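PDB 5CO1: protocadherin-19 isoform 1 from Danio rerio, which mediates calcium-dependent cell adhesion, with little adhesive activity on its own but robust homophilic adhesion when complexed with the cadherin cdh2. Local coordinates for residues N20-L26 and T61-V66; L50-F55 and E74-I80; V122-N127 and A206-D211. All blocks are in the same frame, centred on the assembly; numbering follows the deposited sequence.

Interaction 1: N20-L26 and T61-V66; sequences NTLVIDL and TGVITV. With CA (calcium ion), chain H.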
ATOM      1  N   ASN A  20      19.990   0.723  -8.530  1.00 70.16           N
ATOM      2  CA  ASN A  20      21.000  -0.278  -8.913  1.00 75.37           C
ATOM      3  C   ASN A  20      20.872  -1.707  -8.357  1.00 67.28           C
ATOM      4  O   ASN A  20      21.726  -2.546  -8.617  1.00 69.05           O
ATOM      5  CB  ASN A  20      22.418   0.263  -8.680  1.00 78.80           C
ATOM      6  CG  ASN A  20      22.926   1.073  -9.863  1.00 81.31           C
ATOM      7  OD1 ASN A  20      23.181   0.526 -10.945  1.00 89.52           O
ATOM      8  ND2 ASN A  20      23.024   2.387  -9.681  1.00 82.23           N
ATOM      9  N   THR A  21      19.769  -2.011  -7.683  1.00 60.50           N
ATOM     10  CA  THR A  21      19.487  -3.373  -7.271  1.00 55.61           C
ATOM     11  C   THR A  21      19.413  -4.303  -8.504  1.00 54.66           C
ATOM     12  O   THR A  21      18.852  -3.957  -9.557  1.00 48.70           O
ATOM     13  CB  THR A  21      18.179  -3.389  -6.444  1.00 59.15           C
ATOM     14  OG1 THR A  21      18.397  -2.755  -5.170  1.00 62.74           O
ATOM     15  CG2 THR A  21      17.676  -4.781  -6.227  1.00 55.65           C
ATOM     16  N   LEU A  22      20.062  -5.457  -8.425  1.00 59.21           N
ATOM     17  CA  LEU A  22      19.975  -6.410  -9.536  1.00 58.16           C
ATOM     18  C   LEU A  22      18.559  -6.969  -9.642  1.00 57.43           C
ATOM     19  O   LEU A  22      17.894  -7.191  -8.646  1.00 56.83           O
ATOM     20  CB  LEU A  22      20.961  -7.556  -9.363  1.00 63.05           C
ATOM     21  CG  LEU A  22      20.811  -8.719 -10.357  1.00 67.96           C
ATOM     22  CD1 LEU A  22      21.339  -8.325 -11.729  1.00 65.89           C
ATOM     23  CD2 LEU A  22      21.485  -9.988  -9.846  1.00 65.20           C
ATOM     24  N   VAL A  23      18.072  -7.090 -10.865  1.00 54.19           N
ATOM     25  CA  VAL A  23      16.772  -7.673 -11.115  1.00 53.93           C
ATOM     26  C   VAL A  23      16.964  -8.978 -11.863  1.00 56.54           C
ATOM     27  O   VAL A  23      16.551 -10.030 -11.377  1.00 49.89           O
ATOM     28  CB  VAL A  23      15.927  -6.748 -11.991  1.00 57.70           C
ATOM     29  CG1 VAL A  23      14.718  -7.498 -12.540  1.00 55.53           C
ATOM     30  CG2 VAL A  23      15.542  -5.500 -11.205  1.00 54.94           C
ATOM     31  N   ILE A  24      17.650  -8.917 -13.013  1.00 52.27           N
ATOM     32  CA  ILE A  24      18.098 -10.137 -13.660  1.00 47.47           C
ATOM     33  C   ILE A  24      19.201  -9.895 -14.677  1.00 48.39           C
ATOM     34  O   ILE A  24      19.328  -8.812 -15.224  1.00 53.44           O
ATOM     35  CB  ILE A  24      16.904 -10.883 -14.289  1.00 51.48           C
ATOM     36  CG1 ILE A  24      17.325 -12.236 -14.828  1.00 52.67           C
ATOM     37  CG2 ILE A  24      16.203 -10.066 -15.377  1.00 53.94           C
ATOM     38  CD1 ILE A  24      16.152 -13.160 -15.070  1.00 50.86           C
ATOM     39  N   ASP A  25      20.072 -10.877 -14.826  1.00 54.20           N
ATOM     40  CA  ASP A  25      21.145 -10.859 -15.821  1.00 55.46           C
ATOM     41  C   ASP A  25      20.744 -11.801 -16.985  1.00 55.95           C
ATOM     42  O   ASP A  25      20.595 -13.013 -16.802  1.00 46.29           O
ATOM     43  CB  ASP A  25      22.450 -11.301 -15.141  1.00 55.33           C
ATOM     44  CG  ASP A  25      23.686 -11.292 -16.081  1.00 67.23           C
ATOM     45  OD1 ASP A  25      23.612 -10.960 -17.296  1.00 61.67           O
ATOM     46  OD2 ASP A  25      24.759 -11.686 -15.572  1.00 73.28           O
ATOM     47  N   LEU A  26      20.367 -11.209 -18.116  1.00 57.32           N
ATOM     48  CA  LEU A  26      19.845 -11.985 -19.232  1.00 56.28           C
ATOM     49  C   LEU A  26      20.974 -12.469 -20.125  1.00 58.92           C
ATOM     50  O   LEU A  26      22.068 -11.906 -20.130  1.00 69.72           O
ATOM     51  CB  LEU A  26      18.846 -11.160 -20.040  1.00 50.31           C
ATOM     52  CG  LEU A  26      17.568 -10.721 -19.345  1.00 50.14           C
ATOM     53  CD1 LEU A  26      16.763  -9.845 -20.273  1.00 51.28           C
ATOM     54  CD2 LEU A  26      16.696 -11.891 -18.928  1.00 57.88           C
ATOM     55  N   THR A  61      25.737  -6.335 -21.512  1.00 84.30           N
ATOM     56  CA  THR A  61      25.625  -7.542 -20.662  1.00 80.26           C
ATOM     57  C   THR A  61      24.198  -8.121 -20.573  1.00 75.68           C
ATOM     58  O   THR A  61      24.016  -9.277 -20.172  1.00 67.76           O
ATOM     59  CB  THR A  61      26.051  -7.234 -19.219  1.00 77.17           C
ATOM     60  OG1 THR A  61      25.460  -5.997 -18.805  1.00 76.67           O
ATOM     61  CG2 THR A  61      27.541  -7.132 -19.118  1.00 77.81           C
ATOM     62  N   GLY A  62      23.199  -7.293 -20.887  1.00 69.47           N
ATOM     63  CA  GLY A  62      21.791  -7.622 -20.646  1.00 67.14           C
ATOM     64  C   GLY A  62      21.382  -7.710 -19.183  1.00 62.40           C
ATOM     65  O   GLY A  62      20.473  -8.449 -18.832  1.00 61.91           O
ATOM     66  N   VAL A  63      22.070  -6.975 -18.323  1.00 61.75           N
ATOM     67  CA  VAL A  63      21.702  -6.900 -16.923  1.00 58.92           C
ATOM     68  C   VAL A  63      20.664  -5.805 -16.721  1.00 55.67           C
ATOM     69  O   VAL A  63      20.909  -4.660 -17.056  1.00 63.27           O
ATOM     70  CB  VAL A  63      22.944  -6.640 -16.046  1.00 59.86           C
ATOM     71  CG1 VAL A  63      22.586  -5.824 -14.819  1.00 64.21           C
ATOM     72  CG2 VAL A  63      23.580  -7.964 -15.624  1.00 55.79           C
ATOM     73  N   ILE A  64      19.495  -6.165 -16.194  1.00 53.05           N
ATOM     74  CA  ILE A  64      18.468  -5.171 -15.827  1.00 52.06           C
ATOM     75  C   ILE A  64      18.607  -4.835 -14.347  1.00 49.39           C
ATOM     76  O   ILE A  64      18.891  -5.701 -13.531  1.00 52.21           O
ATOM     77  CB  ILE A  64      17.036  -5.695 -16.086  1.00 52.10           C
ATOM     78  CG1 ILE A  64      16.782  -5.975 -17.569  1.00 52.62           C
ATOM     79  CG2 ILE A  64      16.004  -4.713 -15.599  1.00 49.21           C
ATOM     80  CD1 ILE A  64      15.602  -6.895 -17.800  1.00 53.49           C
ATOM     81  N   THR A  65      18.491  -3.557 -14.028  1.00 54.88           N
ATOM     82  CA  THR A  65      18.621  -3.068 -12.655  1.00 54.91           C
ATOM     83  C   THR A  65      17.442  -2.172 -12.388  1.00 54.37           C
ATOM     84  O   THR A  65      16.772  -1.717 -13.325  1.00 47.79           O
ATOM     85  CB  THR A  65      19.906  -2.243 -12.412  1.00 57.28           C
ATOM     86  OG1 THR A  65      20.190  -1.414 -13.553  1.00 61.56           O
ATOM     87  CG2 THR A  65      21.090  -3.170 -12.155  1.00 60.00           C
ATOM     88  N   VAL A  66      17.145  -1.999 -11.107  1.00 55.12           N
ATOM     89  CA  VAL A  66      16.186  -0.999 -10.687  1.00 64.12           C
ATOM     90  C   VAL A  66      16.713   0.415 -10.989  1.00 59.41           C
ATOM     91  O   VAL A  66      17.895   0.688 -10.804  1.00 54.01           O
ATOM     92  CB  VAL A  66      15.867  -1.151  -9.184  1.00 64.68           C
ATOM     93  CG1 VAL A  66      14.890  -0.069  -8.746  1.00 61.55           C
ATOM     94  CG2 VAL A  66      15.279  -2.530  -8.911  1.00 62.31           C
TER
HETATM   95 CA    CA H1004      24.363 -11.402 -19.530  1.00 69.75          CA
HETATM   96  O   HOH W   1      24.382 -13.326 -18.808  1.00 80.71           O
HETATM   97  O   HOH W   2      24.795 -11.791 -21.798  1.00 67.16           O
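Val23 and Ile24 both face Ile64, a classic beta bulge in the antiparallel pairing of strands 22-25 and 63-66. Ile64 O receives Val23 N at 3.1 Å and, weakly, Ile24 N at 3.5 Å, while Ile64 N bonds back to Ile24 O. The strands belong to one sheet of the cadherin Greek-key sandwich, and the tight side of the pairing faces its core. There Ile64 CD1 lies 4.0 Å from both Ile24 CG2 and Leu26 CD1. Val23, with CG2 anti to its carbonyl carbon, crosses Val66 at about a right angle (CG2 to CG2, 3.8 Å). Val11 and Val98 of strands 8-14 and 94-103 cover this hydrophobic layer.

On the other face Leu22 and Asp25 are exposed and Val63 and Thr65 partly so; apolar contact is sparse there, Leu22 CD1 meeting Val63 CG1 at 4.2 Å. At the calcium end Asp25 CG stands anti to the backbone N (chi1 -178°), which carries Asp25 OD1 to calcium at 2.4 Å. Leu26 O, Thr61 O and two waters also bind this ion. Asp25 OD1 and Leu26 O each lie near Thr61 O without hydrogen bonding, consistent with the metal offsetting oxygen-oxygen repulsion and joining the two segment ends.

Interaction 2: L50-F55 and E74-I80; sequences LTKQMF and ELHIHEI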
ATOM      1  N   LEU A  50       5.143   3.965 -17.140  1.00 93.91           N
ATOM      2  CA  LEU A  50       5.826   3.980 -15.858  1.00 86.69           C
ATOM      3  C   LEU A  50       6.973   2.971 -15.793  1.00 85.81           C
ATOM      4  O   LEU A  50       8.017   3.231 -15.201  1.00 89.39           O
ATOM      5  CB  LEU A  50       4.791   3.685 -14.778  1.00 89.14           C
ATOM      6  CG  LEU A  50       5.193   3.455 -13.320  1.00100.01           C
ATOM      7  CD1 LEU A  50       6.076   4.560 -12.753  1.00100.07           C
ATOM      8  CD2 LEU A  50       3.915   3.309 -12.501  1.00102.63           C
ATOM      9  N   THR A  51       6.799   1.830 -16.439  1.00 81.27           N
ATOM     10  CA  THR A  51       7.808   0.791 -16.403  1.00 76.73           C
ATOM     11  C   THR A  51       9.119   1.343 -16.980  1.00 79.10           C
ATOM     12  O   THR A  51      10.199   0.958 -16.565  1.00 73.21           O
ATOM     13  CB  THR A  51       7.305  -0.482 -17.145  1.00 82.82           C
ATOM     14  OG1 THR A  51       6.177  -1.053 -16.448  1.00 72.06           O
ATOM     15  CG2 THR A  51       8.398  -1.540 -17.278  1.00 82.79           C
ATOM     16  N   LYS A  52       9.014   2.375 -17.806  1.00 95.54           N
ATOM     17  CA  LYS A  52      10.175   2.944 -18.504  1.00 93.59           C
ATOM     18  C   LYS A  52      11.150   3.711 -17.584  1.00 84.83           C
ATOM     19  O   LYS A  52      12.350   3.684 -17.803  1.00 75.78           O
ATOM     20  CB  LYS A  52       9.675   3.855 -19.620  1.00103.63           C
ATOM     21  CG  LYS A  52      10.595   3.953 -20.816  1.00112.73           C
ATOM     22  CD  LYS A  52      10.269   5.200 -21.630  1.00116.70           C
ATOM     23  CE  LYS A  52      11.185   5.335 -22.832  1.00114.84           C
ATOM     24  NZ  LYS A  52      10.979   4.214 -23.792  1.00117.83           N
ATOM     25  N   GLN A  53      10.645   4.316 -16.513  1.00 87.39           N
ATOM     26  CA  GLN A  53      11.497   5.016 -15.528  1.00 94.72           C
ATOM     27  C   GLN A  53      12.051   4.087 -14.426  1.00 91.63           C
ATOM     28  O   GLN A  53      12.984   4.457 -13.698  1.00 87.60           O
ATOM     29  CB  GLN A  53      10.704   6.136 -14.845  1.00104.29           C
ATOM     30  CG  GLN A  53       9.804   6.944 -15.770  1.00118.91           C
ATOM     31  CD  GLN A  53       8.418   7.184 -15.184  1.00131.06           C
ATOM     32  OE1 GLN A  53       8.266   7.407 -13.978  1.00137.66           O
ATOM     33  NE2 GLN A  53       7.400   7.166 -16.043  1.00132.27           N
ATOM     34  N   MET A  54      11.413   2.931 -14.250  1.00 74.52           N
ATOM     35  CA  MET A  54      11.720   2.049 -13.147  1.00 69.33           C
ATOM     36  C   MET A  54      12.900   1.116 -13.410  1.00 64.76           C
ATOM     37  O   MET A  54      13.466   0.552 -12.482  1.00 58.14           O
ATOM     38  CB  MET A  54      10.487   1.215 -12.793  1.00 81.24           C
ATOM     39  CG  MET A  54       9.272   2.034 -12.388  1.00 85.49           C
ATOM     40  SD  MET A  54       9.524   2.954 -10.861  1.00 89.10           S
ATOM     41  CE  MET A  54       8.002   2.486 -10.019  1.00102.63           C
ATOM     42  N   PHE A  55      13.252   0.887 -14.665  1.00 64.90           N
ATOM     43  CA  PHE A  55      14.278  -0.105 -14.945  1.00 61.56           C
ATOM     44  C   PHE A  55      15.186   0.389 -16.050  1.00 63.62           C
ATOM     45  O   PHE A  55      14.716   0.956 -17.025  1.00 63.80           O
ATOM     46  CB  PHE A  55      13.644  -1.434 -15.364  1.00 61.21           C
ATOM     47  CG  PHE A  55      12.745  -2.035 -14.335  1.00 57.98           C
ATOM     48  CD1 PHE A  55      13.257  -2.880 -13.348  1.00 59.89           C
ATOM     49  CD2 PHE A  55      11.379  -1.842 -14.404  1.00 55.65           C
ATOM     50  CE1 PHE A  55      12.415  -3.457 -12.402  1.00 62.35           C
ATOM     51  CE2 PHE A  55      10.529  -2.412 -13.451  1.00 60.28           C
ATOM     52  CZ  PHE A  55      11.047  -3.202 -12.438  1.00 61.01           C
ATOM     53  N   GLU A  74       1.574   1.812  -6.016  1.00 70.62           N
ATOM     54  CA  GLU A  74       1.467   2.396  -7.347  1.00 71.50           C
ATOM     55  C   GLU A  74       1.294   1.353  -8.463  1.00 66.76           C
ATOM     56  O   GLU A  74       0.562   1.591  -9.396  1.00 63.90           O
ATOM     57  CB  GLU A  74       2.720   3.237  -7.598  1.00 77.85           C
ATOM     58  CG  GLU A  74       2.738   4.049  -8.882  1.00 85.21           C
ATOM     59  CD  GLU A  74       4.110   4.666  -9.144  1.00 95.38           C
ATOM     60  OE1 GLU A  74       4.239   5.457 -10.101  1.00105.28           O
ATOM     61  OE2 GLU A  74       5.077   4.343  -8.411  1.00107.65           O
ATOM     62  N   LEU A  75       2.029   0.245  -8.407  1.00 67.64           N
ATOM     63  CA  LEU A  75       1.893  -0.838  -9.393  1.00 65.87           C
ATOM     64  C   LEU A  75       2.608  -2.149  -8.958  1.00 62.44           C
ATOM     65  O   LEU A  75       3.822  -2.140  -8.738  1.00 58.46           O
ATOM     66  CB  LEU A  75       2.445  -0.385 -10.743  1.00 66.67           C
ATOM     67  CG  LEU A  75       2.299  -1.345 -11.931  1.00 71.19           C
ATOM     68  CD1 LEU A  75       0.871  -1.826 -12.137  1.00 73.46           C
ATOM     69  CD2 LEU A  75       2.800  -0.691 -13.207  1.00 72.76           C
ATOM     70  N   HIS A  76       1.846  -3.254  -8.960  1.00 55.55           N
ATOM     71  CA  HIS A  76       2.229  -4.573  -8.449  1.00 59.08           C
ATOM     72  C   HIS A  76       3.241  -5.254  -9.352  1.00 58.76           C
ATOM     73  O   HIS A  76       4.110  -5.951  -8.886  1.00 61.61           O
ATOM     74  CB  HIS A  76       1.014  -5.535  -8.419  1.00 65.85           C
ATOM     75  CG  HIS A  76      -0.089  -5.131  -7.482  1.00 81.31           C
ATOM     76  ND1 HIS A  76      -0.127  -3.912  -6.831  1.00 95.86           N
ATOM     77  CD2 HIS A  76      -1.233  -5.770  -7.138  1.00 82.77           C
ATOM     78  CE1 HIS A  76      -1.212  -3.846  -6.079  1.00 85.47           C
ATOM     79  NE2 HIS A  76      -1.903  -4.958  -6.254  1.00 83.00           N
ATOM     80  N   ILE A  77       2.986  -5.221 -10.650  1.00 60.05           N
ATOM     81  CA  ILE A  77       3.570  -6.176 -11.580  1.00 55.28           C
ATOM     82  C   ILE A  77       3.966  -5.458 -12.847  1.00 52.41           C
ATOM     83  O   ILE A  77       3.226  -4.634 -13.336  1.00 54.83           O
ATOM     84  CB  ILE A  77       2.576  -7.284 -11.937  1.00 60.20           C
ATOM     85  CG1 ILE A  77       3.173  -8.182 -13.025  1.00 70.99           C
ATOM     86  CG2 ILE A  77       1.265  -6.697 -12.436  1.00 62.46           C
ATOM     87  CD1 ILE A  77       2.530  -9.554 -13.108  1.00 76.77           C
ATOM     88  N   HIS A  78       5.185  -5.689 -13.314  1.00 58.86           N
ATOM     89  CA  HIS A  78       5.701  -5.022 -14.520  1.00 55.73           C
ATOM     90  C   HIS A  78       5.998  -6.077 -15.590  1.00 58.89           C
ATOM     91  O   HIS A  78       6.574  -7.133 -15.292  1.00 49.87           O
ATOM     92  CB  HIS A  78       6.971  -4.229 -14.209  1.00 51.84           C
ATOM     93  CG  HIS A  78       6.755  -3.079 -13.279  1.00 58.10           C
ATOM     94  ND1 HIS A  78       6.687  -1.773 -13.716  1.00 62.96           N
ATOM     95  CD2 HIS A  78       6.668  -3.026 -11.928  1.00 59.21           C
ATOM     96  CE1 HIS A  78       6.538  -0.968 -12.677  1.00 63.24           C
ATOM     97  NE2 HIS A  78       6.534  -1.701 -11.580  1.00 64.24           N
ATOM     98  N   GLU A  79       5.555  -5.810 -16.816  1.00 65.40           N
ATOM     99  CA  GLU A  79       5.891  -6.650 -17.972  1.00 68.06           C
ATOM    100  C   GLU A  79       6.833  -5.842 -18.837  1.00 66.22           C
ATOM    101  O   GLU A  79       6.584  -4.670 -19.126  1.00 70.80           O
ATOM    102  CB  GLU A  79       4.634  -7.025 -18.771  1.00 81.53           C
ATOM    103  CG  GLU A  79       4.528  -8.482 -19.223  1.00 97.13           C
ATOM    104  CD  GLU A  79       3.111  -8.868 -19.652  1.00113.50           C
ATOM    105  OE1 GLU A  79       2.409  -9.552 -18.867  1.00109.20           O
ATOM    106  OE2 GLU A  79       2.677  -8.452 -20.756  1.00125.43           O
ATOM    107  N   ILE A  80       7.984  -6.430 -19.140  1.00 72.70           N
ATOM    108  CA  ILE A  80       8.974  -5.784 -19.991  1.00 67.48           C
ATOM    109  C   ILE A  80       9.253  -6.733 -21.140  1.00 61.50           C
ATOM    110  O   ILE A  80       9.237  -7.938 -20.956  1.00 65.07           O
ATOM    111  CB  ILE A  80      10.286  -5.492 -19.233  1.00 72.44           C
ATOM    112  CG1 ILE A  80      10.008  -4.950 -17.833  1.00 70.36           C
ATOM    113  CG2 ILE A  80      11.136  -4.480 -19.993  1.00 78.10           C
ATOM    114  CD1 ILE A  80      11.127  -5.231 -16.853  1.00 74.96           C
TER
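Thr51 OG1 and His78 ND1 form the polar link of this contact, a hydrogen bond of 2.9 Å in which either atom could be the donor. The hydroxyl comes in at the imidazole edge, near the ring plane. Thr51 has OG1 anti to its carbonyl carbon (chi1 -65°), which turns the oxygen to the histidine while CG2 packs on Ile80 CG1. The two flat sides of the imidazole are covered as well. Leu75 CD2 lies over one, and the edge of the Phe55 ring meets the other, with Phe55 CE2 3.8 Å from His78 CG. The Phe55 and His78 ring centroids are 5.3 Å apart and the planes stand at 77°, a T-shaped pair. Ile80 CD1 in turn sits over one face of Phe55, 4.2 Å from Phe55 CD2.

In the cadherin beta-sandwich this joins the two sheets. The short, weakly bonded helical turn 51-54 leads into strand 55-57 of one sheet and leans on strand 77-86 of the other, where His78 also pairs through its backbone with Val100.

Met54 CG passes His78 CE1 at 4.1 Å, and the bends at chi2 and chi3 bring Met54 CE to Glu74 OE2 at 3.8 Å. Glu74 is extended, with CG anti to the backbone N (chi1 -174°), and comes toward Leu50 from the opposite direction. Leu50 CD1 and CD2 both pack on Glu74 OE1, and Leu50 CD2 also touches Leu75 CD2 at 4.2 Å. Glu74 follows the calcium ligand Glu73, and its side chain is about 7 Å from a bound calcium.

Interaction 3: V122-N127 and A206-D211; sequences VEVSEN and AVKVTD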
ATOM      1  N   VAL A 122     -18.785  16.918  16.016  1.00136.43           N
ATOM      2  CA  VAL A 122     -19.440  15.617  16.185  1.00123.55           C
ATOM      3  C   VAL A 122     -20.193  15.621  17.514  1.00129.01           C
ATOM      4  O   VAL A 122     -19.571  15.529  18.574  1.00128.26           O
ATOM      5  CB  VAL A 122     -18.399  14.482  16.254  1.00101.76           C
ATOM      6  CG1 VAL A 122     -19.024  13.208  16.794  1.00 89.68           C
ATOM      7  CG2 VAL A 122     -17.790  14.245  14.890  1.00107.63           C
ATOM      8  N   GLU A 123     -21.520  15.740  17.472  1.00131.14           N
ATOM      9  CA  GLU A 123     -22.280  15.974  18.698  1.00121.60           C
ATOM     10  C   GLU A 123     -23.275  14.868  19.024  1.00115.31           C
ATOM     11  O   GLU A 123     -23.385  13.881  18.312  1.00100.33           O
ATOM     12  CB  GLU A 123     -22.960  17.350  18.679  1.00126.73           C
ATOM     13  CG  GLU A 123     -23.641  17.752  17.375  1.00125.03           C
ATOM     14  CD  GLU A 123     -24.533  18.985  17.539  1.00125.63           C
ATOM     15  OE1 GLU A 123     -24.568  19.572  18.647  1.00124.26           O
ATOM     16  OE2 GLU A 123     -25.214  19.366  16.563  1.00115.34           O
ATOM     17  N   VAL A 124     -23.965  15.017  20.147  1.00128.64           N
ATOM     18  CA  VAL A 124     -24.949  14.028  20.561  1.00128.08           C
ATOM     19  C   VAL A 124     -25.973  14.677  21.537  1.00133.29           C
ATOM     20  O   VAL A 124     -25.914  15.888  21.805  1.00127.04           O
ATOM     21  CB  VAL A 124     -24.196  12.788  21.107  1.00107.34           C
ATOM     22  CG1 VAL A 124     -23.228  13.195  22.201  1.00106.05           C
ATOM     23  CG2 VAL A 124     -25.138  11.688  21.564  1.00108.98           C
ATOM     24  N   SER A 125     -27.028  13.951  21.884  1.00128.94           N
ATOM     25  CA  SER A 125     -27.910  14.398  22.955  1.00129.62           C
ATOM     26  C   SER A 125     -27.733  13.484  24.151  1.00121.81           C
ATOM     27  O   SER A 125     -27.699  12.250  23.994  1.00 96.84           O
ATOM     28  CB  SER A 125     -29.376  14.382  22.514  1.00130.05           C
ATOM     29  OG  SER A 125     -30.128  13.459  23.292  1.00119.14           O
ATOM     30  N   GLU A 126     -27.722  14.082  25.345  1.00113.30           N
ATOM     31  CA  GLU A 126     -27.480  13.331  26.569  1.00113.60           C
ATOM     32  C   GLU A 126     -28.584  12.301  26.815  1.00113.80           C
ATOM     33  O   GLU A 126     -28.373  11.303  27.512  1.00100.41           O
ATOM     34  CB  GLU A 126     -27.336  14.270  27.763  1.00116.62           C
ATOM     35  CG  GLU A 126     -28.639  14.881  28.257  1.00129.48           C
ATOM     36  CD  GLU A 126     -28.653  15.089  29.761  1.00128.10           C
ATOM     37  OE1 GLU A 126     -28.072  16.093  30.234  1.00137.72           O
ATOM     38  OE2 GLU A 126     -29.218  14.227  30.469  1.00120.46           O
ATOM     39  N   ASN A 127     -29.728  12.509  26.161  1.00114.58           N
ATOM     40  CA  ASN A 127     -30.879  11.617  26.295  1.00112.85           C
ATOM     41  C   ASN A 127     -30.783  10.345  25.438  1.00116.69           C
ATOM     42  O   ASN A 127     -31.677   9.501  25.497  1.00115.43           O
ATOM     43  CB  ASN A 127     -32.184  12.376  25.973  1.00110.72           C
ATOM     44  CG  ASN A 127     -32.464  13.509  26.960  1.00107.39           C
ATOM     45  OD1 ASN A 127     -32.731  13.262  28.139  1.00104.05           O
ATOM     46  ND2 ASN A 127     -32.344  14.759  26.496  1.00 94.24           N
ATOM     47  N   ALA A 206     -12.952  15.201  19.077  1.00111.52           N
ATOM     48  CA  ALA A 206     -13.827  15.755  20.101  1.00114.93           C
ATOM     49  C   ALA A 206     -15.260  15.255  19.925  1.00114.62           C
ATOM     50  O   ALA A 206     -15.762  15.109  18.804  1.00119.74           O
ATOM     51  CB  ALA A 206     -13.788  17.275  20.054  1.00112.21           C
ATOM     52  N   VAL A 207     -15.910  14.984  21.048  1.00110.17           N
ATOM     53  CA  VAL A 207     -17.354  14.809  21.082  1.00104.70           C
ATOM     54  C   VAL A 207     -17.956  15.887  21.972  1.00107.32           C
ATOM     55  O   VAL A 207     -17.633  15.946  23.157  1.00100.93           O
ATOM     56  CB  VAL A 207     -17.694  13.437  21.664  1.00 96.55           C
ATOM     57  CG1 VAL A 207     -19.154  13.361  22.070  1.00 90.18           C
ATOM     58  CG2 VAL A 207     -17.347  12.360  20.655  1.00102.26           C
ATOM     59  N   LYS A 208     -18.790  16.759  21.405  1.00115.90           N
ATOM     60  CA  LYS A 208     -19.558  17.705  22.221  1.00124.83           C
ATOM     61  C   LYS A 208     -20.974  17.183  22.491  1.00111.27           C
ATOM     62  O   LYS A 208     -21.641  16.686  21.585  1.00106.47           O
ATOM     63  CB  LYS A 208     -19.542  19.117  21.606  1.00133.22           C
ATOM     64  CG  LYS A 208     -20.647  19.448  20.612  1.00136.46           C
ATOM     65  CD  LYS A 208     -21.076  20.913  20.710  1.00145.43           C
ATOM     66  CE  LYS A 208     -19.953  21.889  20.368  1.00142.27           C
ATOM     67  NZ  LYS A 208     -20.442  23.296  20.242  1.00139.85           N
ATOM     68  N   VAL A 209     -21.370  17.181  23.764  1.00103.60           N
ATOM     69  CA  VAL A 209     -22.696  16.687  24.157  1.00115.43           C
ATOM     70  C   VAL A 209     -23.739  17.820  24.170  1.00117.51           C
ATOM     71  O   VAL A 209     -23.400  18.988  24.399  1.00101.72           O
ATOM     72  CB  VAL A 209     -22.648  16.000  25.540  1.00112.17           C
ATOM     73  CG1 VAL A 209     -24.007  15.420  25.921  1.00110.72           C
ATOM     74  CG2 VAL A 209     -21.603  14.902  25.537  1.00106.40           C
ATOM     75  N   THR A 210     -24.993  17.479  23.861  1.00131.35           N
ATOM     76  CA  THR A 210     -26.116  18.401  24.076  1.00132.95           C
ATOM     77  C   THR A 210     -27.335  17.710  24.717  1.00127.57           C
ATOM     78  O   THR A 210     -27.274  16.504  25.040  1.00 86.04           O
ATOM     79  CB  THR A 210     -26.535  19.164  22.782  1.00132.01           C
ATOM     80  OG1 THR A 210     -25.481  19.132  21.807  1.00119.43           O
ATOM     81  CG2 THR A 210     -26.872  20.634  23.105  1.00127.10           C
ATOM     82  N   ASP A 211     -28.296  18.565  25.123  1.00146.25           N
ATOM     83  CA  ASP A 211     -29.670  18.196  25.546  1.00137.03           C
ATOM     84  C   ASP A 211     -30.668  18.166  24.390  1.00136.29           C
ATOM     85  O   ASP A 211     -31.624  17.390  24.424  1.00139.17           O
ATOM     86  CB  ASP A 211     -30.211  19.200  26.573  1.00133.41           C
ATOM     87  CG  ASP A 211     -29.409  19.222  27.861  1.00141.43           C
ATOM     88  OD1 ASP A 211     -28.643  18.271  28.118  1.00149.80           O
ATOM     89  OD2 ASP A 211     -29.567  20.186  28.639  1.00148.07           O
TER
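Val124 presses CG1 into the hollow between Val207 and Val209, 4.1 Å from both Val207 CG1 and Val209 CG2. This is the parallel edge pairing of a cadherin beta-sandwich: the first strand of the domain splits between the sheets, so that residues 111-115 join one and residues 123-125 run beside the last strand, 200-210, in the other. The strand axes approach to 4.5 Å and diverge by 28°. Lys208 N bonds to Val122 O and Thr210 N to Val124 O, whereas Val124 N reaches Lys208 O only weakly.

Val124 CG1 occupies the slot between backbone N and carbonyl carbon (chi1 54°), which aims it at the valine pair. Just past the strand, Glu126 CB rests against Val209 CG1 at 4.0 Å. On the face of Glu123, Lys208 and Thr210, which is more exposed, Glu123 CB rests on Lys208 CG at 3.7 Å.

Past the strand ends Glu126 and Asp211 lie side by side, their carboxylate planes 69° apart. Both probably bind calcium at this end of the domain, as does Glu180, which also sits close, although no ion is modelled here. A cation would be expected to relieve the repulsion of such a cluster. In the model Glu126 OE1 lies 3.1 Å from Asp211 OD1, not hydrogen-bonded to it, and accepts a hydrogen bond from Arg179 N.

From the N terminus, segment 20-26 comes first and 50-55 second; 61-66 then returns to the former, closing interaction 1 over 34 intervening residues, and 74-80 closes interaction 2 over 18. The two loops therefore cross rather than nest. They also touch in space: Phe55 of interaction 2 packs on Val23 and Ile64 of interaction 1, so pairing within one sheet continues into packing between both sheets of the N-terminal of the two cadherin domains present. Interaction 3 follows in series in the C-terminal one, where 78 residues separate its segments. Its centre lies about 61 Å from that of interaction 1 and 50 Å from that of interaction 2, on the opposite side of the chain's centre.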